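Local coordinates for beta-ketoacyl-[acyl-carrier-protein] synthase III (Pseudomonas aeruginosa, PDB 2X3E) that probably catalyses the first condensation of bacterial fatty acid synthesis, joining an acetyl group from acetyl-CoA to malonyl-ACP to give 3-oxobutanoyl-ACP, at residues L51-L56 and V139-H144; V76-S81 and A105-A110. The protein carries 1 engineered substitution. All coordinates share one frame; numbering follows the deposited sequence.

Contact 1: L51-L56 and V139-H144; sequences LGSGDL and VDTFSH
S53 and T141 meet hydroxyl to hydroxyl because of their first torsions: S53 OG lies anti to its carbonyl carbon (chi1 -69°), while T141 OG1 sits between backbone N and carbonyl carbon (chi1 49°), leaving CG2 to turn toward the helix. The single T141 hydroxyl proton has alternative acceptors, S53 OG at 3.0 Å from T141 OG1 and, more weakly, H144 ND1 at 3.4 Å; S53 OG is also bonded to T82 O. The imidazole meets the loop before the helix edge-on: H144 CE1 lies 3.1 Å from L51 O, which is in the ring plane, and NE2 is bonded to G49 O. Carbon contacts complete the interface, with L56 CD1 3.7 Å from T141 CG2 and V139 CG2 at 3.7 Å from S53 CB. At the helix start, G52 occupies the N-cap position, and its N-H donates to D55 OD2 in a nearly straight bond (3.0 Å, 172°). The contact thus fastens the N-terminus of helix 53-68 to strand 133-140 and the turn that follows it. With NE2 engaged by a carbonyl, a neutral H144 would probably present ND1 as an acceptor, and the buried S53 hydroxyl has polar partners in both T82 and T141.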
ATOM      1  N   LEU A  51     -18.623  -2.278  12.233  1.00 24.18           N
ATOM      2  CA  LEU A  51     -17.306  -2.889  12.044  1.00 22.63           C
ATOM      3  C   LEU A  51     -16.569  -2.233  10.882  1.00 21.53           C
ATOM      4  O   LEU A  51     -17.184  -1.859   9.883  1.00 21.43           O
ATOM      5  CB  LEU A  51     -17.438  -4.396  11.787  1.00 22.49           C
ATOM      6  CG  LEU A  51     -18.090  -5.219  12.903  1.00 24.01           C
ATOM      7  CD1 LEU A  51     -18.071  -6.683  12.539  1.00 25.46           C
ATOM      8  CD2 LEU A  51     -17.390  -5.010  14.237  1.00 24.68           C
ATOM      9  N   GLY A  52     -15.257  -2.077  11.029  1.00 20.12           N
ATOM     10  CA  GLY A  52     -14.401  -1.554   9.965  1.00 19.21           C
ATOM     11  C   GLY A  52     -13.641  -2.668   9.272  1.00 17.74           C
ATOM     12  O   GLY A  52     -13.748  -3.842   9.653  1.00 17.36           O
ATOM     13  N   SER A  53     -12.867  -2.305   8.254  1.00 16.93           N
ATOM     14  CA  SER A  53     -12.014  -3.268   7.561  1.00 16.51           C
ATOM     15  C   SER A  53     -11.058  -3.976   8.525  1.00 16.07           C
ATOM     16  O   SER A  53     -10.826  -5.180   8.399  1.00 16.59           O
ATOM     17  CB  SER A  53     -11.230  -2.582   6.436  1.00 16.09           C
ATOM     18  OG  SER A  53     -12.113  -2.193   5.387  1.00 16.79           O
ATOM     19  N   GLY A  54     -10.509  -3.234   9.484  1.00 16.01           N
ATOM     20  CA  GLY A  54      -9.591  -3.805  10.470  1.00 15.94           C
ATOM     21  C   GLY A  54     -10.220  -4.948  11.254  1.00 16.14           C
ATOM     22  O   GLY A  54      -9.612  -6.004  11.417  1.00 15.63           O
ATOM     23  N   ASP A  55     -11.445  -4.728  11.725  1.00 17.00           N
ATOM     24  CA  ASP A  55     -12.203  -5.746  12.453  1.00 17.47           C
ATOM     25  C   ASP A  55     -12.404  -7.017  11.615  1.00 17.06           C
ATOM     26  O   ASP A  55     -12.219  -8.125  12.113  1.00 16.91           O
ATOM     27  CB  ASP A  55     -13.573  -5.207  12.877  1.00 18.60           C
ATOM     28  CG  ASP A  55     -13.488  -4.037  13.852  1.00 20.91           C
ATOM     29  OD1 ASP A  55     -12.739  -4.124  14.853  1.00 23.89           O
ATOM     30  OD2 ASP A  55     -14.200  -3.034  13.625  1.00 21.64           O
ATOM     31  N   LEU A  56     -12.789  -6.854  10.348  1.00 16.72           N
ATOM     32  CA  LEU A  56     -13.034  -8.000   9.468  1.00 16.25           C
ATOM     33  C   LEU A  56     -11.730  -8.729   9.169  1.00 15.53           C
ATOM     34  O   LEU A  56     -11.677  -9.968   9.155  1.00 15.21           O
ATOM     35  CB  LEU A  56     -13.681  -7.565   8.148  1.00 16.56           C
ATOM     36  CG  LEU A  56     -14.989  -6.765   8.186  1.00 17.12           C
ATOM     37  CD1 LEU A  56     -15.595  -6.696   6.779  1.00 16.89           C
ATOM     38  CD2 LEU A  56     -15.995  -7.347   9.172  1.00 18.04           C
ATOM     39  N   VAL A 139      -9.329  -7.196   2.091  1.00 13.64           N
ATOM     40  CA  VAL A 139     -10.464  -6.717   2.877  1.00 13.72           C
ATOM     41  C   VAL A 139     -10.968  -5.391   2.339  1.00 14.14           C
ATOM     42  O   VAL A 139     -10.180  -4.499   2.030  1.00 14.13           O
ATOM     43  CB  VAL A 139     -10.095  -6.550   4.376  1.00 13.81           C
ATOM     44  CG1 VAL A 139      -8.860  -5.638   4.563  1.00 12.90           C
ATOM     45  CG2 VAL A 139     -11.291  -6.029   5.175  1.00 13.84           C
ATOM     46  N   ASP A 140     -12.283  -5.264   2.234  1.00 14.57           N
ATOM     47  CA  ASP A 140     -12.896  -3.995   1.895  1.00 14.69           C
ATOM     48  C   ASP A 140     -14.294  -3.895   2.503  1.00 15.38           C
ATOM     49  O   ASP A 140     -15.009  -4.897   2.619  1.00 15.60           O
ATOM     50  CB  ASP A 140     -12.934  -3.798   0.370  1.00 14.80           C
ATOM     51  CG  ASP A 140     -11.723  -3.029  -0.161  1.00 14.40           C
ATOM     52  OD1 ASP A 140     -11.419  -1.949   0.377  1.00 15.49           O
ATOM     53  OD2 ASP A 140     -11.081  -3.491  -1.134  1.00 12.72           O
ATOM     54  N   THR A 141     -14.648  -2.681   2.909  1.00 15.48           N
ATOM     55  CA  THR A 141     -15.965  -2.366   3.446  1.00 16.11           C
ATOM     56  C   THR A 141     -16.591  -1.247   2.607  1.00 16.59           C
ATOM     57  O   THR A 141     -16.941  -0.167   3.114  1.00 17.18           O
ATOM     58  CB  THR A 141     -15.888  -1.946   4.923  1.00 16.39           C
ATOM     59  OG1 THR A 141     -14.867  -0.954   5.086  1.00 15.17           O
ATOM     60  CG2 THR A 141     -15.578  -3.154   5.811  1.00 15.95           C
ATOM     61  N   PHE A 142     -16.735  -1.524   1.315  1.00 16.42           N
ATOM     62  CA  PHE A 142     -17.282  -0.554   0.367  1.00 16.98           C
ATOM     63  C   PHE A 142     -18.665  -0.027   0.725  1.00 17.88           C
ATOM     64  O   PHE A 142     -18.995   1.092   0.343  1.00 18.08           O
ATOM     65  CB  PHE A 142     -17.308  -1.125  -1.059  1.00 16.70           C
ATOM     66  CG  PHE A 142     -16.149  -0.689  -1.907  1.00 16.03           C
ATOM     67  CD1 PHE A 142     -14.851  -0.791  -1.435  1.00 15.21           C
ATOM     68  CD2 PHE A 142     -16.355  -0.176  -3.184  1.00 16.17           C
ATOM     69  CE1 PHE A 142     -13.778  -0.392  -2.216  1.00 16.08           C
ATOM     70  CE2 PHE A 142     -15.286   0.226  -3.967  1.00 15.93           C
ATOM     71  CZ  PHE A 142     -13.992   0.114  -3.479  1.00 15.88           C
ATOM     72  N   SER A 143     -19.470  -0.805   1.446  1.00 18.76           N
ATOM     73  CA  SER A 143     -20.808  -0.331   1.841  1.00 19.88           C
ATOM     74  C   SER A 143     -20.750   1.003   2.587  1.00 20.59           C
ATOM     75  O   SER A 143     -21.668   1.812   2.471  1.00 21.41           O
ATOM     76  CB  SER A 143     -21.559  -1.365   2.685  1.00 20.18           C
ATOM     77  OG  SER A 143     -21.087  -1.389   4.022  1.00 20.11           O
ATOM     78  N   HIS A 144     -19.675   1.244   3.339  1.00 20.51           N
ATOM     79  CA  HIS A 144     -19.521   2.527   4.040  1.00 21.22           C
ATOM     80  C   HIS A 144     -19.388   3.696   3.071  1.00 21.14           C
ATOM     81  O   HIS A 144     -19.652   4.835   3.444  1.00 21.76           O
ATOM     82  CB  HIS A 144     -18.302   2.523   4.968  1.00 21.04           C
ATOM     83  CG  HIS A 144     -18.421   1.577   6.119  1.00 22.69           C
ATOM     84  ND1 HIS A 144     -17.361   0.819   6.567  1.00 23.64           N
ATOM     85  CD2 HIS A 144     -19.470   1.264   6.915  1.00 24.05           C
ATOM     86  CE1 HIS A 144     -17.752   0.080   7.589  1.00 23.29           C
ATOM     87  NE2 HIS A 144     -19.028   0.329   7.819  1.00 25.13           N
TER

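Contact 2: V76-S81 and A105-A110; sequences VVLATS and AFDLSA
V76-A79 and A105-L108 pair residue for residue as parallel neighbours, axes inclined by 22°, in a beta-alpha-beta unit (75-79, 91-97, 104-109) of this thiolase-like protein. Backbone hydrogen bonds alternate in direction: F106 N to V76 O is weak at 3.4 Å, L78 N reaches F106 O, L108 N to L78 O is short at 2.7 Å, and T80 N closes on L108 O. Each of these carbonyls also receives a CA-H, as where D107 CA lies 3.1 Å from L78 O. Apolar contact centres on F106, whose CG stands between backbone N and carbonyl carbon (chi1 66°); V77 CG2 lies over one ring face, 3.8 Å from the centroid and 23° off the normal, a CH-pi contact shifted toward the rim. On the opposite face of the sheet, the D107 carboxylate runs beside two neighbours, its OD1 3.7 Å from L78 CB and its OD2 3.9 Å from T80 CG2. Both oxygens accept backbone N-H groups, from A91 and T90. One water bridges S81 OG (2.8 Å) and S109 OG (2.7 Å). Beyond, D107 and S109 pair with an antiparallel strand of the second subunit across the dimer interface. The buried carboxylate is satisfied by main-chain donors, and the helix N-terminus would probably stabilise its charge, tying strand 104-109 to helix 91-97, where L78 also packs on A91 and V94.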
ATOM      1  N   VAL A  76       2.439  -8.824   7.993  1.00 13.46           N
ATOM      2  CA  VAL A  76       0.993  -8.721   7.837  1.00 13.19           C
ATOM      3  C   VAL A  76       0.674  -7.586   6.869  1.00 13.18           C
ATOM      4  O   VAL A  76       0.931  -6.423   7.161  1.00 13.17           O
ATOM      5  CB  VAL A  76       0.276  -8.446   9.185  1.00 13.25           C
ATOM      6  CG1 VAL A  76      -1.225  -8.336   8.959  1.00 13.34           C
ATOM      7  CG2 VAL A  76       0.596  -9.542  10.203  1.00 13.51           C
ATOM      8  N   VAL A  77       0.110  -7.930   5.715  1.00 13.44           N
ATOM      9  CA  VAL A  77      -0.213  -6.941   4.688  1.00 13.58           C
ATOM     10  C   VAL A  77      -1.710  -6.966   4.397  1.00 13.82           C
ATOM     11  O   VAL A  77      -2.288  -8.038   4.225  1.00 13.97           O
ATOM     12  CB  VAL A  77       0.609  -7.191   3.410  1.00 13.75           C
ATOM     13  CG1 VAL A  77       0.135  -6.291   2.259  1.00 14.54           C
ATOM     14  CG2 VAL A  77       2.093  -6.969   3.700  1.00 13.76           C
ATOM     15  N   LEU A  78      -2.339  -5.786   4.406  1.00 13.91           N
ATOM     16  CA  LEU A  78      -3.735  -5.655   4.012  1.00 14.04           C
ATOM     17  C   LEU A  78      -3.820  -5.002   2.647  1.00 14.32           C
ATOM     18  O   LEU A  78      -3.272  -3.907   2.433  1.00 14.80           O
ATOM     19  CB  LEU A  78      -4.548  -4.815   5.001  1.00 14.35           C
ATOM     20  CG  LEU A  78      -4.616  -5.135   6.499  1.00 16.09           C
ATOM     21  CD1 LEU A  78      -5.948  -4.638   7.075  1.00 15.50           C
ATOM     22  CD2 LEU A  78      -4.366  -6.605   6.852  1.00 15.22           C
ATOM     23  N   ALA A  79      -4.491  -5.684   1.728  1.00 13.89           N
ATOM     24  CA  ALA A  79      -4.889  -5.103   0.450  1.00 14.00           C
ATOM     25  C   ALA A  79      -6.280  -4.512   0.652  1.00 13.73           C
ATOM     26  O   ALA A  79      -7.245  -5.263   0.820  1.00 13.88           O
ATOM     27  CB  ALA A  79      -4.904  -6.166  -0.632  1.00 14.00           C
ATOM     28  N   THR A  80      -6.370  -3.179   0.676  1.00 13.52           N
ATOM     29  CA  THR A  80      -7.629  -2.475   0.968  1.00 13.27           C
ATOM     30  C   THR A  80      -7.663  -1.066   0.378  1.00 13.55           C
ATOM     31  O   THR A  80      -6.621  -0.430   0.204  1.00 13.82           O
ATOM     32  CB  THR A  80      -7.906  -2.372   2.504  1.00 12.96           C
ATOM     33  OG1 THR A  80      -9.244  -1.915   2.731  1.00 13.17           O
ATOM     34  CG2 THR A  80      -6.934  -1.417   3.208  1.00 11.99           C
ATOM     35  N   SER A  81      -8.872  -0.605   0.064  1.00 13.98           N
ATOM     36  CA  SER A  81      -9.138   0.790  -0.305  1.00 14.56           C
ATOM     37  C   SER A  81     -10.040   1.471   0.738  1.00 14.93           C
ATOM     38  O   SER A  81     -10.510   2.589   0.527  1.00 15.44           O
ATOM     39  CB  SER A  81      -9.822   0.853  -1.671  1.00 15.42           C
ATOM     40  OG  SER A  81      -9.088   0.131  -2.642  1.00 15.63           O
ATOM     41  N   ALA A 105       4.385  -4.548   8.685  1.00 14.13           N
ATOM     42  CA  ALA A 105       2.952  -4.372   8.417  1.00 13.83           C
ATOM     43  C   ALA A 105       2.663  -3.116   7.610  1.00 13.61           C
ATOM     44  O   ALA A 105       3.136  -2.039   7.959  1.00 14.37           O
ATOM     45  CB  ALA A 105       2.173  -4.340   9.736  1.00 13.81           C
ATOM     46  N   PHE A 106       1.896  -3.270   6.533  1.00 13.53           N
ATOM     47  CA  PHE A 106       1.473  -2.133   5.712  1.00 13.35           C
ATOM     48  C   PHE A 106       0.225  -2.451   4.893  1.00 12.97           C
ATOM     49  O   PHE A 106      -0.123  -3.618   4.728  1.00 12.60           O
ATOM     50  CB  PHE A 106       2.624  -1.668   4.792  1.00 13.47           C
ATOM     51  CG  PHE A 106       3.035  -2.674   3.725  1.00 13.55           C
ATOM     52  CD1 PHE A 106       2.425  -2.673   2.470  1.00 13.79           C
ATOM     53  CD2 PHE A 106       4.064  -3.585   3.960  1.00 13.82           C
ATOM     54  CE1 PHE A 106       2.813  -3.575   1.480  1.00 13.77           C
ATOM     55  CE2 PHE A 106       4.467  -4.484   2.982  1.00 14.03           C
ATOM     56  CZ  PHE A 106       3.837  -4.488   1.735  1.00 13.84           C
ATOM     57  N   ASP A 107      -0.443  -1.403   4.401  1.00 12.88           N
ATOM     58  CA  ASP A 107      -1.608  -1.539   3.514  1.00 12.79           C
ATOM     59  C   ASP A 107      -1.190  -1.296   2.060  1.00 12.92           C
ATOM     60  O   ASP A 107      -0.340  -0.438   1.790  1.00 12.88           O
ATOM     61  CB  ASP A 107      -2.719  -0.538   3.874  1.00 13.09           C
ATOM     62  CG  ASP A 107      -3.335  -0.770   5.253  1.00 14.65           C
ATOM     63  OD1 ASP A 107      -2.912  -1.692   5.989  1.00 15.66           O
ATOM     64  OD2 ASP A 107      -4.260   0.004   5.618  1.00 14.74           O
ATOM     65  N   LEU A 108      -1.804  -2.042   1.135  1.00 12.75           N
ATOM     66  CA  LEU A 108      -1.543  -1.927  -0.299  1.00 12.86           C
ATOM     67  C   LEU A 108      -2.833  -1.506  -0.986  1.00 13.21           C
ATOM     68  O   LEU A 108      -3.887  -2.078  -0.720  1.00 13.74           O
ATOM     69  CB  LEU A 108      -1.044  -3.265  -0.856  1.00 12.76           C
ATOM     70  CG  LEU A 108      -0.618  -3.305  -2.332  1.00 13.06           C
ATOM     71  CD1 LEU A 108       0.484  -4.348  -2.538  1.00 12.96           C
ATOM     72  CD2 LEU A 108      -1.803  -3.572  -3.276  1.00 12.81           C
ATOM     73  N   SER A 109      -2.752  -0.493  -1.847  1.00 13.69           N
ATOM     74  CA  SER A 109      -3.923   0.032  -2.544  1.00 13.52           C
ATOM     75  C   SER A 109      -3.867  -0.309  -4.027  1.00 13.39           C
ATOM     76  O   SER A 109      -3.034   0.220  -4.752  1.00 14.04           O
ATOM     77  CB  SER A 109      -3.997   1.545  -2.371  1.00 13.72           C
ATOM     78  OG  SER A 109      -5.007   2.090  -3.190  1.00 14.09           O
ATOM     79  N   ALA A 110      -4.725  -1.231  -4.453  1.00 13.11           N
ATOM     80  CA  ALA A 110      -4.905  -1.542  -5.872  1.00 13.24           C
ATOM     81  C   ALA A 110      -6.349  -1.967  -6.152  1.00 13.48           C
ATOM     82  O   ALA A 110      -6.608  -2.792  -7.025  1.00 13.50           O
ATOM     83  CB  ALA A 110      -3.922  -2.626  -6.326  1.00 12.71           C
TER
HETATM   84  O   HOH W   1      -7.328   1.324  -4.437  1.00  9.11           O

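How the contacts relate
Contacts 1 and 2 have centres about 13 Å apart and share one mixed five-stranded sheet, in which strand 75-79 lies between strands 133-140 and 104-109. In chain order, 51-56 comes first, then 76-81 and 105-110, then 139-144, so contact 2 falls wholly between the two halves of contact 1. They meet directly: V139 N lies 3.1 Å from A79 O, and D140 OD1 lies 2.9 Å from S81 N, both probable hydrogen bonds. D140 is about 7 Å by side chain from A112, an engineered residue at a predicted active-site position. The strand ends thus lie near both the dimer-facing edge and the predicted active site, which is consistent with a structural connection between them.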